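Local coordinates for protein PA-I Galactophilic Lectin (Enterobacter cloacae, PDB 6YGQ) that probably binds galactose-type sugars through a calcium ion, as a PllA-like lectin related to the galactophilic lectin PA-IL, at residues Glu48-Arg59 with Asn128-Glu139. Residues are numbered along the deposited sequence; the frame is centred on the assembly and turned at random.
With CA (calcium ion), chain E.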
loop_
_atom_site.group_PDB
_atom_site.type_symbol
_atom_site.label_atom_id
_atom_site.label_comp_id
_atom_site.label_asym_id
_atom_site.label_seq_id
_atom_site.Cartn_x
_atom_site.Cartn_y
_atom_site.Cartn_z
ATOM N N GLU A 48 -19.066 -13.012 -3.364
ATOM C CA GLU A 48 -18.953 -11.586 -3.632
ATOM C C GLU A 48 -17.490 -11.224 -3.863
ATOM O O GLU A 48 -16.577 -11.879 -3.353
ATOM C CB GLU A 48 -19.534 -10.779 -2.468
ATOM C CG GLU A 48 -21.041 -10.964 -2.287
ATOM C CD GLU A 48 -21.602 -10.218 -1.086
ATOM O OE1 GLU A 48 -20.818 -9.815 -0.202
ATOM O OE2 GLU A 48 -22.837 -10.039 -1.023
ATOM N N ILE A 49 -17.266 -10.182 -4.659
ATOM C CA ILE A 49 -15.923 -9.712 -4.983
ATOM C C ILE A 49 -15.745 -8.334 -4.360
ATOM O O ILE A 49 -16.540 -7.422 -4.618
ATOM C CB ILE A 49 -15.682 -9.663 -6.500
ATOM C CG1 ILE A 49 -15.952 -11.031 -7.128
ATOM C CG2 ILE A 49 -14.254 -9.218 -6.794
ATOM C CD1 ILE A 49 -15.844 -11.044 -8.641
ATOM N N ILE A 50 -14.698 -8.180 -3.548
ATOM C CA ILE A 50 -14.409 -6.916 -2.891
ATOM C C ILE A 50 -12.938 -6.576 -3.076
ATOM O O ILE A 50 -12.102 -7.438 -3.354
ATOM C CB ILE A 50 -14.769 -6.935 -1.387
ATOM C CG1 ILE A 50 -13.937 -7.972 -0.629
ATOM C CG2 ILE A 50 -16.255 -7.209 -1.201
ATOM C CD1 ILE A 50 -14.007 -7.818 0.880
ATOM N N THR A 51 -12.632 -5.293 -2.912
ATOM C CA THR A 51 -11.266 -4.796 -2.960
ATOM C C THR A 51 -10.984 -4.027 -1.679
ATOM O O THR A 51 -11.780 -3.172 -1.277
ATOM C CB THR A 51 -11.040 -3.906 -4.185
ATOM O OG1 THR A 51 -11.025 -4.718 -5.366
ATOM C CG2 THR A 51 -9.726 -3.150 -4.061
ATOM N N ILE A 52 -9.861 -4.337 -1.041
ATOM C CA ILE A 52 -9.433 -3.671 0.183
ATOM C C ILE A 52 -8.130 -2.939 -0.114
ATOM O O ILE A 52 -7.215 -3.513 -0.716
ATOM C CB ILE A 52 -9.253 -4.668 1.343
ATOM C CG1 ILE A 52 -10.517 -5.513 1.527
ATOM C CG2 ILE A 52 -8.924 -3.922 2.630
ATOM C CD1 ILE A 52 -10.274 -6.826 2.251
ATOM N N LEU A 53 -8.054 -1.674 0.303
ATOM C CA LEU A 53 -6.880 -0.834 0.102
ATOM C C LEU A 53 -6.489 -0.188 1.422
ATOM O O LEU A 53 -7.358 0.243 2.185
ATOM C CB LEU A 53 -7.149 0.256 -0.936
ATOM C CG LEU A 53 -7.742 -0.212 -2.264
ATOM C CD1 LEU A 53 -8.190 0.986 -3.085
ATOM C CD2 LEU A 53 -6.729 -1.050 -3.023
ATOM N N ALA A 54 -5.184 -0.090 1.680
ATOM C CA ALA A 54 -4.737 0.390 2.978
ATOM C C ALA A 54 -3.442 1.182 2.869
ATOM O O ALA A 54 -2.670 1.038 1.920
ATOM C CB ALA A 54 -4.545 -0.777 3.959
ATOM N N SER A 55 -3.222 2.024 3.878
ATOM C CA SER A 55 -2.015 2.827 4.003
ATOM C C SER A 55 -1.852 3.200 5.468
ATOM O O SER A 55 -2.798 3.116 6.255
ATOM C CB SER A 55 -2.085 4.085 3.129
ATOM O OG SER A 55 -3.128 4.945 3.562
ATOM N N GLY A 56 -0.643 3.608 5.827
ATOM C CA GLY A 56 -0.376 4.159 7.141
ATOM C C GLY A 56 0.850 3.541 7.782
ATOM O O GLY A 56 1.422 2.566 7.302
ATOM N N TRP A 57 1.247 4.148 8.899
ATOM C CA TRP A 57 2.392 3.697 9.677
ATOM C C TRP A 57 1.934 3.294 11.071
ATOM O O TRP A 57 1.233 4.057 11.745
ATOM C CB TRP A 57 3.460 4.788 9.793
ATOM C CG TRP A 57 4.100 5.184 8.495
ATOM C CD1 TRP A 57 3.997 6.393 7.871
ATOM C CD2 TRP A 57 4.951 4.378 7.670
ATOM N NE1 TRP A 57 4.729 6.391 6.707
ATOM C CE2 TRP A 57 5.324 5.164 6.560
ATOM C CE3 TRP A 57 5.433 3.068 7.761
ATOM C CZ2 TRP A 57 6.154 4.684 5.548
ATOM C CZ3 TRP A 57 6.254 2.593 6.756
ATOM C CH2 TRP A 57 6.606 3.398 5.663
ATOM N N ALA A 58 2.348 2.107 11.506
ATOM C CA ALA A 58 2.054 1.630 12.848
ATOM C C ALA A 58 3.307 0.999 13.432
ATOM O O ALA A 58 4.072 0.345 12.717
ATOM C CB ALA A 58 0.905 0.616 12.845
ATOM N N ARG A 59 3.517 1.202 14.726
ATOM C CA ARG A 59 4.622 0.582 15.443
ATOM C C ARG A 59 4.109 -0.635 16.202
ATOM O O ARG A 59 3.057 -0.569 16.847
ATOM C CB ARG A 59 5.273 1.572 16.410
ATOM C CG ARG A 59 5.954 2.749 15.731
ATOM C CD ARG A 59 5.933 3.981 16.622
ATOM N NE ARG A 59 6.878 3.869 17.731
ATOM C CZ ARG A 59 6.703 4.419 18.930
ATOM N NH1 ARG A 59 5.613 5.127 19.195
ATOM N NH2 ARG A 59 7.625 4.259 19.869
ATOM N N ASN A 128 2.031 -1.068 21.095
ATOM C CA ASN A 128 1.978 -0.646 19.707
ATOM C C ASN A 128 1.534 0.813 19.621
ATOM O O ASN A 128 1.262 1.472 20.628
ATOM C CB ASN A 128 1.047 -1.556 18.910
ATOM C CG ASN A 128 1.532 -2.990 18.876
ATOM O OD1 ASN A 128 2.635 -3.292 19.328
ATOM N ND2 ASN A 128 0.709 -3.882 18.339
ATOM N N ALA A 129 1.471 1.327 18.397
ATOM C CA ALA A 129 1.075 2.709 18.175
ATOM C C ALA A 129 0.679 2.875 16.717
ATOM O O ALA A 129 1.132 2.127 15.848
ATOM C CB ALA A 129 2.204 3.682 18.535
ATOM N N GLY A 130 -0.174 3.862 16.465
ATOM C CA GLY A 130 -0.560 4.195 15.111
ATOM C C GLY A 130 -1.760 3.411 14.625
ATOM O O GLY A 130 -2.325 2.556 15.312
ATOM N N GLU A 131 -2.149 3.715 13.389
ATOM C CA GLU A 131 -3.349 3.146 12.802
ATOM C C GLU A 131 -3.190 3.090 11.291
ATOM O O GLU A 131 -2.446 3.881 10.702
ATOM C CB GLU A 131 -4.594 3.973 13.161
ATOM C CG GLU A 131 -4.606 5.337 12.484
ATOM C CD GLU A 131 -5.702 6.263 12.978
ATOM O OE1 GLU A 131 -6.396 5.926 13.959
ATOM O OE2 GLU A 131 -5.862 7.343 12.369
ATOM N N PHE A 132 -3.898 2.153 10.671
ATOM C CA PHE A 132 -3.995 2.081 9.223
ATOM C C PHE A 132 -5.337 2.661 8.788
ATOM O O PHE A 132 -6.352 2.485 9.468
ATOM C CB PHE A 132 -3.867 0.643 8.713
ATOM C CG PHE A 132 -2.519 0.010 8.970
ATOM C CD1 PHE A 132 -1.357 0.764 8.955
ATOM C CD2 PHE A 132 -2.421 -1.352 9.220
ATOM C CE1 PHE A 132 -0.126 0.173 9.189
ATOM C CE2 PHE A 132 -1.193 -1.947 9.454
ATOM C CZ PHE A 132 -0.046 -1.184 9.439
ATOM N N SER A 133 -5.323 3.372 7.664
ATOM C CA SER A 133 -6.539 3.783 6.978
ATOM C C SER A 133 -6.860 2.747 5.909
ATOM O O SER A 133 -6.007 2.432 5.074
ATOM C CB SER A 133 -6.365 5.161 6.342
ATOM O OG SER A 133 -6.208 6.158 7.332
ATOM N N VAL A 134 -8.083 2.220 5.935
ATOM C CA VAL A 134 -8.479 1.125 5.059
ATOM C C VAL A 134 -9.789 1.472 4.366
ATOM O O VAL A 134 -10.724 1.975 4.998
ATOM C CB VAL A 134 -8.624 -0.202 5.836
ATOM C CG1 VAL A 134 -8.869 -1.353 4.873
ATOM C CG2 VAL A 134 -7.397 -0.464 6.698
ATOM N N GLU A 135 -9.851 1.196 3.064
ATOM C CA GLU A 135 -11.060 1.338 2.267
ATOM C C GLU A 135 -11.468 -0.027 1.724
ATOM O O GLU A 135 -10.615 -0.862 1.407
ATOM C CB GLU A 135 -10.851 2.319 1.102
ATOM C CG GLU A 135 -10.355 3.700 1.512
ATOM C CD GLU A 135 -9.656 4.439 0.377
ATOM O OE1 GLU A 135 -9.807 4.027 -0.795
ATOM O OE2 GLU A 135 -8.957 5.435 0.659
ATOM N N VAL A 136 -12.778 -0.252 1.616
ATOM C CA VAL A 136 -13.326 -1.497 1.087
ATOM C C VAL A 136 -14.327 -1.160 -0.010
ATOM O O VAL A 136 -15.233 -0.343 0.201
ATOM C CB VAL A 136 -14.001 -2.345 2.182
ATOM C CG1 VAL A 136 -14.464 -3.683 1.611
ATOM C CG2 VAL A 136 -13.055 -2.558 3.350
ATOM N N TYR A 137 -14.176 -1.802 -1.167
ATOM C CA TYR A 137 -15.011 -1.556 -2.333
ATOM C C TYR A 137 -15.687 -2.844 -2.779
ATOM O O TYR A 137 -15.099 -3.926 -2.697
ATOM C CB TYR A 137 -14.181 -0.991 -3.497
ATOM C CG TYR A 137 -13.537 0.337 -3.196
ATOM C CD1 TYR A 137 -12.289 0.407 -2.591
ATOM C CD2 TYR A 137 -14.179 1.525 -3.512
ATOM C CE1 TYR A 137 -11.702 1.624 -2.310
ATOM C CE2 TYR A 137 -13.601 2.742 -3.235
ATOM C CZ TYR A 137 -12.363 2.787 -2.637
ATOM O OH TYR A 137 -11.791 4.007 -2.363
ATOM N N ARG A 138 -16.923 -2.717 -3.255
ATOM C CA ARG A 138 -17.643 -3.826 -3.867
ATOM C C ARG A 138 -17.359 -3.834 -5.365
ATOM O O ARG A 138 -17.464 -2.794 -6.025
ATOM C CB ARG A 138 -19.145 -3.699 -3.606
ATOM C CG ARG A 138 -19.971 -4.898 -4.054
ATOM C CD ARG A 138 -20.209 -5.883 -2.913
ATOM N NE ARG A 138 -20.931 -5.282 -1.793
ATOM C CZ ARG A 138 -21.305 -5.938 -0.698
ATOM N NH1 ARG A 138 -21.029 -7.229 -0.564
ATOM N NH2 ARG A 138 -21.956 -5.302 0.267
ATOM N N GLU A 139 -16.992 -4.998 -5.894
ATOM C CA GLU A 139 -16.651 -5.137 -7.301
ATOM C C GLU A 139 -17.701 -5.970 -8.027
ATOM O O GLU A 139 -18.405 -6.790 -7.431
ATOM C CB GLU A 139 -15.273 -5.787 -7.482
ATOM C CG GLU A 139 -14.145 -5.103 -6.737
ATOM C CD GLU A 139 -13.651 -3.845 -7.428
ATOM O OE1 GLU A 139 -14.364 -3.319 -8.309
ATOM O OE2 GLU A 139 -12.546 -3.380 -7.083
HETATM CA CA CA E . 3.785 -5.168 20.200
HETATM O O HOH W 1 -19.471 -8.751 -5.966
HETATM O O HOH W 2 -5.689 3.766 2.345
HETATM O O HOH W 3 -3.248 6.455 6.284
HETATM O O HOH W 4 -0.661 5.983 12.354
HETATM O O HOH W 5 5.760 -5.806 21.663
HETATM O O HOH W 6 4.950 -7.162 19.305
#
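Glu48 and Arg138 form a salt bridge at one end of this antiparallel strand pair, part of the beta-sandwich of a PA-IL-like lectin: Glu48 OE1 meets Arg138 NH1 at 2.6 Å, at the guanidinium edge and in its plane, while the carboxylate plane stands almost perpendicular (86°) to the guanidinium plane. The arginine reaches it by bending at chi2 and chi3. On the face carrying Thr51, Leu53 and Tyr137, Thr51 OG1 donates to the anti lone pair of Glu139 OE2 at 2.7 Å. That carboxylate folds back over Thr51 by a bend at chi2 (-78°), and the second subunit also grips it, through its Arg105 and Tyr104, so this face of the strand pair forms part of the interface between the two subunits.

Paired backbone bonds join Thr51 with Tyr137, Leu53 with Glu135 and Ser55 with Ser133. The ladder then opens around Gly56 and Trp57, where a water bridges Trp57 O and Glu131 N, and closes again between Arg59 and Ala129.

Leu53 CD1 lies 3.7 Å from Tyr137 CE1, the two side chains crossing at about a right angle. On the other face Ile50 and Ile52 lie alongside Val136, and Ile52 also meets Val134, most tightly where Ile52 CG2 presses on Val134 CG1 at 3.4 Å. Phe132 CE1 packs against Ala58 CB at 3.8 Å. Beyond Ala129, Asn128 gives ND2 to Ala32 O and binds the calcium ion through OD1 at 2.4 Å.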